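Local coordinates for protein mitochondrial enolase superfamily member 1 (Homo sapiens, PDB 4A35) that catalyses the magnesium-dependent dehydration of L-fuconate to 2-keto-3-deoxy-L-fuconate in the catabolism of L-fucose, at residues A28-P33 / F57-G62; A37-I42 / T417-E422; L362-Q367 / H391-F396; K425-Q428 / E433-K436. All coordinates share one frame; numbering follows the deposited sequence.

Contact 1. Residues A28-P33 / F57-G62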
# COMPACT_ATOMS: atom_id res chain seq x y z
N ALA A 28 6.06 19.91 5.01
CA ALA A 28 7.38 19.45 5.47
C ALA A 28 7.87 18.18 4.72
O ALA A 28 9.08 17.89 4.72
CB ALA A 28 7.34 19.19 6.95
N MET A 29 6.92 17.37 4.20
CA MET A 29 7.24 16.12 3.51
C MET A 29 7.23 16.29 1.97
O MET A 29 8.17 15.81 1.29
CB MET A 29 6.24 15.03 3.96
CG MET A 29 6.59 13.64 3.45
SD MET A 29 8.12 12.94 4.17
CE MET A 29 7.42 12.17 5.68
N HIS A 30 6.17 16.87 1.43
CA HIS A 30 5.97 17.15 -0.01
C HIS A 30 6.28 18.66 -0.23
O HIS A 30 5.45 19.53 0.02
CB HIS A 30 4.53 16.78 -0.42
CG HIS A 30 4.08 15.50 0.22
ND1 HIS A 30 3.35 15.50 1.40
CD2 HIS A 30 4.35 14.22 -0.13
CE1 HIS A 30 3.12 14.22 1.70
NE2 HIS A 30 3.72 13.40 0.83
N THR A 31 7.53 18.95 -0.54
CA THR A 31 8.01 20.33 -0.57
C THR A 31 7.75 21.04 -1.93
O THR A 31 8.02 22.23 -2.02
CB THR A 31 9.51 20.40 -0.22
OG1 THR A 31 10.27 19.98 -1.35
CG2 THR A 31 9.89 19.63 1.10
N ASP A 32 7.31 20.30 -2.99
CA ASP A 32 7.16 20.92 -4.34
C ASP A 32 6.03 20.23 -5.16
O ASP A 32 6.26 19.80 -6.31
CB ASP A 32 8.53 20.77 -5.08
CG ASP A 32 9.00 19.34 -5.41
OD1 ASP A 32 8.42 18.33 -4.84
OD2 ASP A 32 9.91 19.20 -6.27
N PRO A 33 4.80 20.09 -4.61
CA PRO A 33 3.80 19.30 -5.34
C PRO A 33 3.26 20.06 -6.54
O PRO A 33 3.12 21.27 -6.51
CB PRO A 33 2.70 19.09 -4.29
CG PRO A 33 2.80 20.30 -3.40
CD PRO A 33 4.30 20.48 -3.27
N PHE A 57 -6.46 11.89 -6.96
CA PHE A 57 -5.50 12.99 -6.81
C PHE A 57 -4.06 12.51 -6.59
O PHE A 57 -3.80 11.57 -5.82
CB PHE A 57 -5.94 13.82 -5.62
CG PHE A 57 -4.98 14.88 -5.12
CD1 PHE A 57 -4.61 15.95 -5.95
CD2 PHE A 57 -4.42 14.79 -3.85
CE1 PHE A 57 -3.74 16.94 -5.48
CE2 PHE A 57 -3.53 15.78 -3.39
CZ PHE A 57 -3.18 16.84 -4.22
N THR A 58 -3.12 13.19 -7.24
CA THR A 58 -1.69 12.92 -7.10
C THR A 58 -0.93 14.25 -6.97
O THR A 58 -1.50 15.32 -7.19
CB THR A 58 -1.08 12.07 -8.25
OG1 THR A 58 -0.91 12.96 -9.38
CG2 THR A 58 -1.91 10.79 -8.61
N LEU A 59 0.40 14.14 -6.77
CA LEU A 59 1.26 15.31 -6.65
C LEU A 59 2.11 15.56 -7.93
O LEU A 59 3.04 16.36 -7.88
CB LEU A 59 2.18 15.17 -5.44
CG LEU A 59 1.47 15.04 -4.09
CD1 LEU A 59 2.51 15.12 -2.94
CD2 LEU A 59 0.34 16.06 -3.95
N GLY A 60 1.74 14.97 -9.04
CA GLY A 60 2.43 15.21 -10.30
C GLY A 60 3.07 13.97 -10.84
O GLY A 60 2.40 13.16 -11.49
N LYS A 61 4.38 13.78 -10.55
CA LYS A 61 5.04 12.57 -11.00
C LYS A 61 4.29 11.36 -10.42
O LYS A 61 3.89 11.37 -9.27
CB LYS A 61 6.52 12.54 -10.57
CG LYS A 61 7.37 13.60 -11.28
CD LYS A 61 8.73 13.57 -10.64
CE LYS A 61 9.67 14.67 -11.03
NZ LYS A 61 9.74 15.69 -9.96
N GLY A 62 4.07 10.36 -11.25
CA GLY A 62 3.37 9.13 -10.85
C GLY A 62 1.95 9.09 -11.34
O GLY A 62 1.34 8.03 -11.34
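His-30 NE2, on the ring that Leu-59 touches, is bonded by Arg-103 of the second subunit, while the backbone N-H groups of Met-29 and His-30 both bond Asp-27 OD1 and fix the bend from which the ring reaches the leucine. The contact itself is apolar and is made by the two branches of one leucine. Leu-59 CD1 presses obliquely against the His-30 ring, 3.5 Å from His-30 CD2 and equally close to CG, and it also meets His-30 CB at 3.6 Å. The other branch, Leu-59 CD2, rests on Pro-33 CB at 3.9 Å. With Leu-59 CG anti to the carbonyl carbon (chi1 -60°), the fork opens between ring and proline, and the leucine and histidine side chains cross at about a right angle. The loop 28-33 and the end of strand 52-58 with the turn after it belong to the N-terminal capping domain, which in the mandelate racemase/muconate lactonizing family closes over the mouth of the barrel; Asp-27 and Tyr-35, beside this contact, probably bind substrate. Gly-60 turns the chain just after Leu-59 at a positive phi of 118°, where a side chain would strike the preceding carbonyl oxygen. Gly-60 N makes a weak hydrogen bond to Thr-58 OG1 (3.3 Å). In the second subunit, Trp-104 meets the His-30 ring edge-to-face and packs on Leu-59, and Gln-101 joins the two segments by bonding Asp-32 O and Lys-61 N.

Contact 2. Residues A37-I42 / T417-E422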
# COMPACT_ATOMS: atom_id res chain seq x y z
N ALA A 37 -4.29 14.97 -11.36
CA ALA A 37 -5.31 13.94 -11.27
C ALA A 37 -5.30 13.03 -12.47
O ALA A 37 -4.97 13.46 -13.60
CB ALA A 37 -6.71 14.60 -11.16
N ALA A 38 -5.66 11.77 -12.24
CA ALA A 38 -6.01 10.85 -13.34
C ALA A 38 -7.52 11.10 -13.55
O ALA A 38 -8.32 10.89 -12.62
CB ALA A 38 -5.71 9.40 -12.95
N TYR A 39 -7.89 11.67 -14.69
CA TYR A 39 -9.30 12.05 -14.95
C TYR A 39 -9.93 11.03 -15.84
O TYR A 39 -9.48 10.84 -16.99
CB TYR A 39 -9.36 13.44 -15.60
CG TYR A 39 -10.77 13.93 -15.85
CD1 TYR A 39 -11.67 14.09 -14.79
CD2 TYR A 39 -11.19 14.28 -17.12
CE1 TYR A 39 -12.96 14.58 -15.00
CE2 TYR A 39 -12.49 14.74 -17.36
CZ TYR A 39 -13.36 14.93 -16.28
OH TYR A 39 -14.64 15.41 -16.47
N VAL A 40 -10.99 10.39 -15.32
CA VAL A 40 -11.71 9.32 -15.99
C VAL A 40 -13.07 9.80 -16.49
O VAL A 40 -13.83 10.41 -15.73
CB VAL A 40 -11.89 8.12 -15.01
CG1 VAL A 40 -12.70 6.99 -15.67
CG2 VAL A 40 -10.54 7.61 -14.50
N VAL A 41 -13.42 9.42 -17.73
CA VAL A 41 -14.75 9.68 -18.27
C VAL A 41 -15.31 8.37 -18.84
O VAL A 41 -14.68 7.70 -19.67
CB VAL A 41 -14.80 10.84 -19.29
CG1 VAL A 41 -16.23 11.07 -19.83
CG2 VAL A 41 -14.24 12.12 -18.69
N ILE A 42 -16.50 8.01 -18.39
CA ILE A 42 -17.17 6.81 -18.92
C ILE A 42 -18.45 7.26 -19.60
O ILE A 42 -19.15 8.17 -19.11
CB ILE A 42 -17.42 5.67 -17.89
CG1 ILE A 42 -18.41 6.12 -16.78
CG2 ILE A 42 -16.08 5.12 -17.33
CD1 ILE A 42 -18.76 4.98 -15.65
N THR A 417 -17.55 15.74 -9.83
CA THR A 417 -16.24 15.27 -10.36
C THR A 417 -15.93 15.90 -11.74
O THR A 417 -14.79 15.85 -12.21
CB THR A 417 -16.29 13.73 -10.57
OG1 THR A 417 -17.56 13.48 -11.18
CG2 THR A 417 -16.20 12.93 -9.27
N GLU A 418 -16.97 16.34 -12.46
CA GLU A 418 -16.81 16.79 -13.83
C GLU A 418 -15.88 18.00 -13.98
O GLU A 418 -16.05 19.02 -13.31
CB GLU A 418 -18.17 17.10 -14.48
CG GLU A 418 -18.03 17.35 -15.98
CD GLU A 418 -19.36 17.24 -16.68
OE1 GLU A 418 -20.36 16.84 -16.04
OE2 GLU A 418 -19.42 17.65 -17.86
N MET A 419 -14.85 17.85 -14.87
CA MET A 419 -13.94 18.95 -15.10
C MET A 419 -14.30 19.65 -16.38
O MET A 419 -14.87 19.04 -17.29
CB MET A 419 -12.48 18.49 -15.11
CG MET A 419 -12.07 17.94 -13.73
SD MET A 419 -10.31 17.42 -13.67
CE MET A 419 -9.48 19.08 -13.51
N LYS A 420 -13.91 20.91 -16.48
CA LYS A 420 -14.08 21.70 -17.69
C LYS A 420 -13.12 21.12 -18.77
O LYS A 420 -11.91 21.01 -18.53
CB LYS A 420 -13.79 23.19 -17.42
CG LYS A 420 -14.85 23.87 -16.56
CD LYS A 420 -14.51 25.31 -16.34
CE LYS A 420 -15.48 25.95 -15.35
NZ LYS A 420 -15.02 27.30 -14.97
N GLU A 421 -13.68 20.71 -19.93
CA GLU A 421 -12.84 20.12 -20.98
C GLU A 421 -11.73 21.07 -21.44
O GLU A 421 -10.64 20.57 -21.67
CB GLU A 421 -13.67 19.57 -22.15
CG GLU A 421 -14.26 18.21 -21.78
CD GLU A 421 -13.27 17.06 -21.65
OE1 GLU A 421 -12.36 16.97 -22.49
OE2 GLU A 421 -13.40 16.24 -20.71
N GLU A 422 -11.96 22.42 -21.51
CA GLU A 422 -10.89 23.38 -21.85
C GLU A 422 -9.73 23.29 -20.80
O GLU A 422 -8.56 23.21 -21.20
CB GLU A 422 -11.45 24.82 -21.96
O HOH W 1 -15.15 16.45 -18.78
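A tyrosine hydroxyl here takes the hydrogen bond of a backbone N-H: Met-419 N donates to Tyr-39 OH at 2.9 Å, almost straight at 173°. Tyr-39 points from the central strand of the capping-domain sheet, CG anti to the backbone N (chi1 -178°), which carries the ring across to the chain that leads from the barrel domain into helix 421-427. Met-419 lies along the ring, running opposite to it. Its CB sits over one face, 4.2 Å from the Tyr-39 centroid in a CH-pi contact, and its CG approaches Tyr-39 CE1 to 3.7 Å. Met-419 SD adds an oblique Met-aromatic contact, 4.2 Å from the same centroid. The ring's edges meet oxygens: Thr-417 O lies by CE1, while Glu-421 OE2 lies 3.8 Å from Tyr-39 CE2. A water joins Tyr-39 OH, Glu-421 OE2 and the carbonyl of Met-419, lying 2.6 Å from each of the first two. Arg-13 of strand 7-16 forms a salt bridge with the other oxygen of Glu-421. With a phenylalanine here the ring could still carry the methionine, but the Met-419 N-H and the water would probably each lose a partner. The phenol thus serves two chemistries, an apolar face for the methionine and a hydroxyl tied to peptide and water; a carboxylate one water away would probably disfavour its ionisation.

Contact 3. Residues L362-Q367 / H391-F396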
# COMPACT_ATOMS: atom_id res chain seq x y z
N LEU A 362 -10.66 17.35 -4.46
CA LEU A 362 -11.06 16.61 -3.23
C LEU A 362 -12.21 17.33 -2.47
O LEU A 362 -13.09 16.64 -1.95
CB LEU A 362 -9.86 16.44 -2.28
CG LEU A 362 -8.61 15.71 -2.89
CD1 LEU A 362 -7.47 15.60 -1.82
CD2 LEU A 362 -8.99 14.26 -3.39
N CYS A 363 -12.20 18.69 -2.40
CA CYS A 363 -13.31 19.46 -1.77
C CYS A 363 -14.65 19.10 -2.46
O CYS A 363 -15.66 18.82 -1.78
CB CYS A 363 -13.05 20.97 -1.86
SG CYS A 363 -11.56 21.54 -1.01
N GLU A 364 -14.65 19.17 -3.83
CA GLU A 364 -15.83 18.92 -4.65
C GLU A 364 -16.45 17.53 -4.35
O GLU A 364 -17.67 17.43 -4.29
CB GLU A 364 -15.46 18.99 -6.15
CG GLU A 364 -15.37 20.41 -6.72
CD GLU A 364 -14.32 21.36 -6.15
OE1 GLU A 364 -13.27 20.87 -5.67
OE2 GLU A 364 -14.50 22.59 -6.31
N LEU A 365 -15.62 16.52 -4.07
CA LEU A 365 -16.17 15.14 -3.82
C LEU A 365 -16.48 14.91 -2.37
O LEU A 365 -17.58 14.50 -2.05
CB LEU A 365 -15.17 14.04 -4.28
CG LEU A 365 -15.13 13.72 -5.77
CD1 LEU A 365 -14.75 14.98 -6.60
CD2 LEU A 365 -14.16 12.53 -6.06
N VAL A 366 -15.51 15.15 -1.49
CA VAL A 366 -15.63 14.77 -0.09
C VAL A 366 -16.80 15.50 0.63
O VAL A 366 -17.39 14.92 1.53
CB VAL A 366 -14.31 14.86 0.65
CG1 VAL A 366 -14.06 16.25 1.25
CG2 VAL A 366 -14.21 13.74 1.69
N GLN A 367 -17.16 16.71 0.20
CA GLN A 367 -18.31 17.46 0.79
C GLN A 367 -19.61 16.57 0.73
O GLN A 367 -20.40 16.59 1.66
CB GLN A 367 -18.52 18.80 0.02
CG GLN A 367 -18.91 18.62 -1.44
CD GLN A 367 -19.19 19.94 -2.15
OE1 GLN A 367 -19.53 20.97 -1.52
NE2 GLN A 367 -18.94 19.96 -3.45
N HIS A 391 -7.63 26.30 -3.82
CA HIS A 391 -7.00 25.89 -5.08
C HIS A 391 -7.96 25.31 -6.17
O HIS A 391 -8.75 24.42 -5.85
CB HIS A 391 -5.96 24.77 -4.77
CG HIS A 391 -4.58 25.21 -4.37
ND1 HIS A 391 -4.33 25.84 -3.15
CD2 HIS A 391 -3.39 24.97 -4.99
CE1 HIS A 391 -3.02 26.00 -3.10
NE2 HIS A 391 -2.41 25.49 -4.18
N LEU A 392 -7.83 25.76 -7.47
CA LEU A 392 -8.29 25.05 -8.68
C LEU A 392 -9.77 24.72 -8.87
O LEU A 392 -10.12 23.96 -9.80
CB LEU A 392 -7.50 23.70 -8.73
CG LEU A 392 -5.93 23.80 -8.64
CD1 LEU A 392 -5.29 22.38 -8.56
CD2 LEU A 392 -5.35 24.65 -9.80
N HIS A 393 -10.63 25.29 -8.07
CA HIS A 393 -12.08 25.09 -8.22
C HIS A 393 -12.61 25.59 -9.58
O HIS A 393 -13.59 25.03 -10.06
CB HIS A 393 -12.86 25.77 -7.08
CG HIS A 393 -12.39 25.33 -5.73
ND1 HIS A 393 -12.66 24.06 -5.25
CD2 HIS A 393 -11.55 25.96 -4.86
CE1 HIS A 393 -12.03 23.97 -4.09
NE2 HIS A 393 -11.37 25.10 -3.80
N GLU A 394 -11.94 26.59 -10.20
CA GLU A 394 -12.33 27.16 -11.51
C GLU A 394 -12.23 26.09 -12.65
O GLU A 394 -12.79 26.31 -13.73
CB GLU A 394 -11.48 28.41 -11.86
CG GLU A 394 -9.97 28.19 -12.07
CD GLU A 394 -9.10 28.13 -10.82
OE1 GLU A 394 -9.64 28.02 -9.71
OE2 GLU A 394 -7.86 28.25 -10.96
N HIS A 395 -11.57 24.93 -12.39
CA HIS A 395 -11.42 23.89 -13.41
C HIS A 395 -12.54 22.84 -13.33
O HIS A 395 -12.60 21.96 -14.19
CB HIS A 395 -10.04 23.22 -13.33
CG HIS A 395 -8.90 24.20 -13.46
ND1 HIS A 395 -8.75 24.97 -14.60
CD2 HIS A 395 -7.95 24.55 -12.57
CE1 HIS A 395 -7.69 25.73 -14.38
NE2 HIS A 395 -7.15 25.49 -13.20
N PHE A 396 -13.43 22.98 -12.34
CA PHE A 396 -14.57 22.08 -12.17
C PHE A 396 -15.84 22.76 -12.69
O PHE A 396 -16.05 23.95 -12.48
CB PHE A 396 -14.72 21.66 -10.68
CG PHE A 396 -13.63 20.66 -10.33
CD1 PHE A 396 -12.32 21.10 -10.06
CD2 PHE A 396 -13.85 19.29 -10.46
CE1 PHE A 396 -11.29 20.18 -9.83
CE2 PHE A 396 -12.80 18.36 -10.25
CZ PHE A 396 -11.54 18.81 -9.94
O HOH W 2 -10.43 21.78 -6.74
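Glu-364 and His-393 tie helix 362-377 of the modified TIM barrel to the loop that follows strand 386-388. Their polar link is a His-carboxylate hydrogen bond: His-393 ND1 donates to Glu-364 OE2 at 2.6 Å. OE2 receives it on the syn lone pair and lies near the ring plane, although ring and carboxylate are turned 38° apart. The same oxygen accepts the N-H of Val-400, while His-393 NE2 bonds the carbonyl of Val-389; protons on both ring nitrogens would fit this pattern, and the carboxylate would probably favour such a charged ring. Within the helix, Gln-367 NE2 bonds Glu-364 O at 3.0 Å. Packing is carried by the stem of the same glutamate. Glu-364 CG packs 4.0 Å from Phe-396 CG, and the bend at chi2 (62°) lays the carboxylate back over that ring, with OE1 over one face and the two planes only 14° from parallel. Cys-363, which also neighbours the probable substrate-binding residue Ala-357, comes at the edge of the imidazole, with Cys-363 CB 3.9 Å and SG 4.0 Å from His-393 CE1.

Contact 4. Residues K425-Q428 / E433-K436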
# COMPACT_ATOMS: atom_id res chain seq x y z
N LYS A 425 -7.79 19.81 -21.29
CA LYS A 425 -6.93 19.86 -22.48
C LYS A 425 -5.70 20.75 -22.30
O LYS A 425 -4.60 20.34 -22.73
CB LYS A 425 -7.76 20.32 -23.70
CG LYS A 425 -8.81 19.28 -24.03
CD LYS A 425 -9.71 19.61 -25.19
CE LYS A 425 -10.70 18.48 -25.38
NZ LYS A 425 -10.04 17.19 -25.80
N LYS A 426 -5.83 21.93 -21.65
CA LYS A 426 -4.69 22.84 -21.47
C LYS A 426 -3.65 22.24 -20.51
O LYS A 426 -2.46 22.54 -20.61
CB LYS A 426 -5.14 24.20 -20.88
CG LYS A 426 -5.41 25.30 -21.90
CD LYS A 426 -5.80 26.60 -21.19
CE LYS A 426 -5.91 27.77 -22.15
NZ LYS A 426 -6.30 29.01 -21.43
N HIS A 427 -4.13 21.42 -19.54
CA HIS A 427 -3.27 20.88 -18.47
C HIS A 427 -2.90 19.38 -18.60
O HIS A 427 -2.18 18.83 -17.73
CB HIS A 427 -3.98 21.15 -17.12
CG HIS A 427 -4.07 22.61 -16.82
ND1 HIS A 427 -5.19 23.36 -17.20
CD2 HIS A 427 -3.16 23.42 -16.24
CE1 HIS A 427 -4.92 24.61 -16.82
NE2 HIS A 427 -3.72 24.69 -16.22
N GLN A 428 -3.29 18.76 -19.73
CA GLN A 428 -2.94 17.38 -20.01
C GLN A 428 -1.42 17.24 -20.14
O GLN A 428 -0.75 18.10 -20.75
CB GLN A 428 -3.63 16.93 -21.28
CG GLN A 428 -3.77 15.45 -21.40
CD GLN A 428 -4.74 15.05 -22.47
OE1 GLN A 428 -5.55 15.87 -22.98
NE2 GLN A 428 -4.72 13.76 -22.75
N GLU A 433 -1.17 22.57 -23.64
CA GLU A 433 -0.53 23.91 -23.82
C GLU A 433 0.41 24.28 -22.67
O GLU A 433 1.55 24.71 -22.91
CB GLU A 433 -1.59 25.04 -24.01
CG GLU A 433 -1.05 26.46 -23.74
CD GLU A 433 -2.01 27.60 -23.43
OE1 GLU A 433 -3.11 27.62 -24.04
OE2 GLU A 433 -1.63 28.53 -22.66
N VAL A 434 -0.07 24.13 -21.43
CA VAL A 434 0.69 24.55 -20.26
C VAL A 434 2.01 23.77 -20.16
O VAL A 434 3.06 24.40 -19.96
CB VAL A 434 -0.17 24.46 -18.97
CG1 VAL A 434 0.67 24.70 -17.70
CG2 VAL A 434 -1.34 25.44 -19.03
N TRP A 435 1.97 22.44 -20.39
CA TRP A 435 3.18 21.60 -20.29
C TRP A 435 4.08 21.75 -21.48
O TRP A 435 5.28 21.59 -21.31
CB TRP A 435 2.80 20.14 -19.99
CG TRP A 435 2.16 20.09 -18.63
CD1 TRP A 435 0.82 20.03 -18.35
CD2 TRP A 435 2.82 20.38 -17.38
NE1 TRP A 435 0.61 20.21 -16.99
CE2 TRP A 435 1.83 20.42 -16.38
CE3 TRP A 435 4.18 20.56 -17.01
CZ2 TRP A 435 2.13 20.67 -15.04
CZ3 TRP A 435 4.47 20.87 -15.69
CH2 TRP A 435 3.46 20.84 -14.71
N LYS A 436 3.55 22.16 -22.66
CA LYS A 436 4.41 22.42 -23.81
C LYS A 436 5.18 23.75 -23.57
O LYS A 436 6.29 23.93 -24.07
CB LYS A 436 3.60 22.48 -25.13
CG LYS A 436 3.17 21.11 -25.65
CD LYS A 436 2.30 21.24 -26.89
CE LYS A 436 2.29 19.97 -27.72
NZ LYS A 436 1.18 19.97 -28.71
O HOH W 3 -3.58 22.27 -25.11
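Lys-426 O, at the end of helix 421-427, accepts the N-H of Val-434 in the first turn of helix 433-438 at 3.0 Å, in the carbonyl plane and with an angle of 162°. One residue earlier on each side, a water takes the join: it accepts from Glu-433 N at 2.8 Å and donates to Lys-425 O. Among the side chains, Val-434 follows the backbone bond by placing CG2 over one face of the His-427 ring, 4.1 Å from its centroid, a CH-pi contact. His-427 ND1 is bonded to Ser-423 O within its own helix. Trp-435 turns the edge of its indole to the end of the first helix: CD1 lies 3.5 Å from Gln-428 O and 3.3 Å from His-427 O, and its CG is anti to the carbonyl carbon (chi1 -65°), which brings NE1 to Arg-16 O for a hydrogen bond. Replacing the tryptophan by an alanine would probably leave Arg-16 O without this donor and open a gap beside Tyr-429, whose ring meets the indole edge-to-face. On the outer side Lys-426 and Glu-433 run side by side, pointing the same way. Lys-426 CE touches Glu-433 OE1 at 3.4 Å, but NZ stays 4.3 Å from that oxygen, beyond a salt bridge; Lys-437 pairs with the other oxygen. Two short consecutive helices are thus joined by a tight connection, the carbonyl end of the first meeting the N-terminal end of the second, in the C-terminal tail beside strand 7-16 of the capping domain.

Contacts 1, 2 and 3 are buried, whereas contact 4 lies at the surface, farthest from the chain's centre. Contacts 1 and 2 share the capping-domain sheet through neighbouring strands 52-58 and 36-44, and contacts 2 and 4 share helix 421-427. Contact 3 belongs to the barrel domain and meets the others directly: Phe-57 packs on Leu-362, Met-419 on Phe-396, and His-395 on His-427. Chemistry varies with place. Contact 1, at the subunit interface, is apolar between its segments; contact 2 joins the two domains through a phenol; contact 3 buries a carboxylate-imidazole pair; contact 4 relies on backbone, water and loosely facing charges.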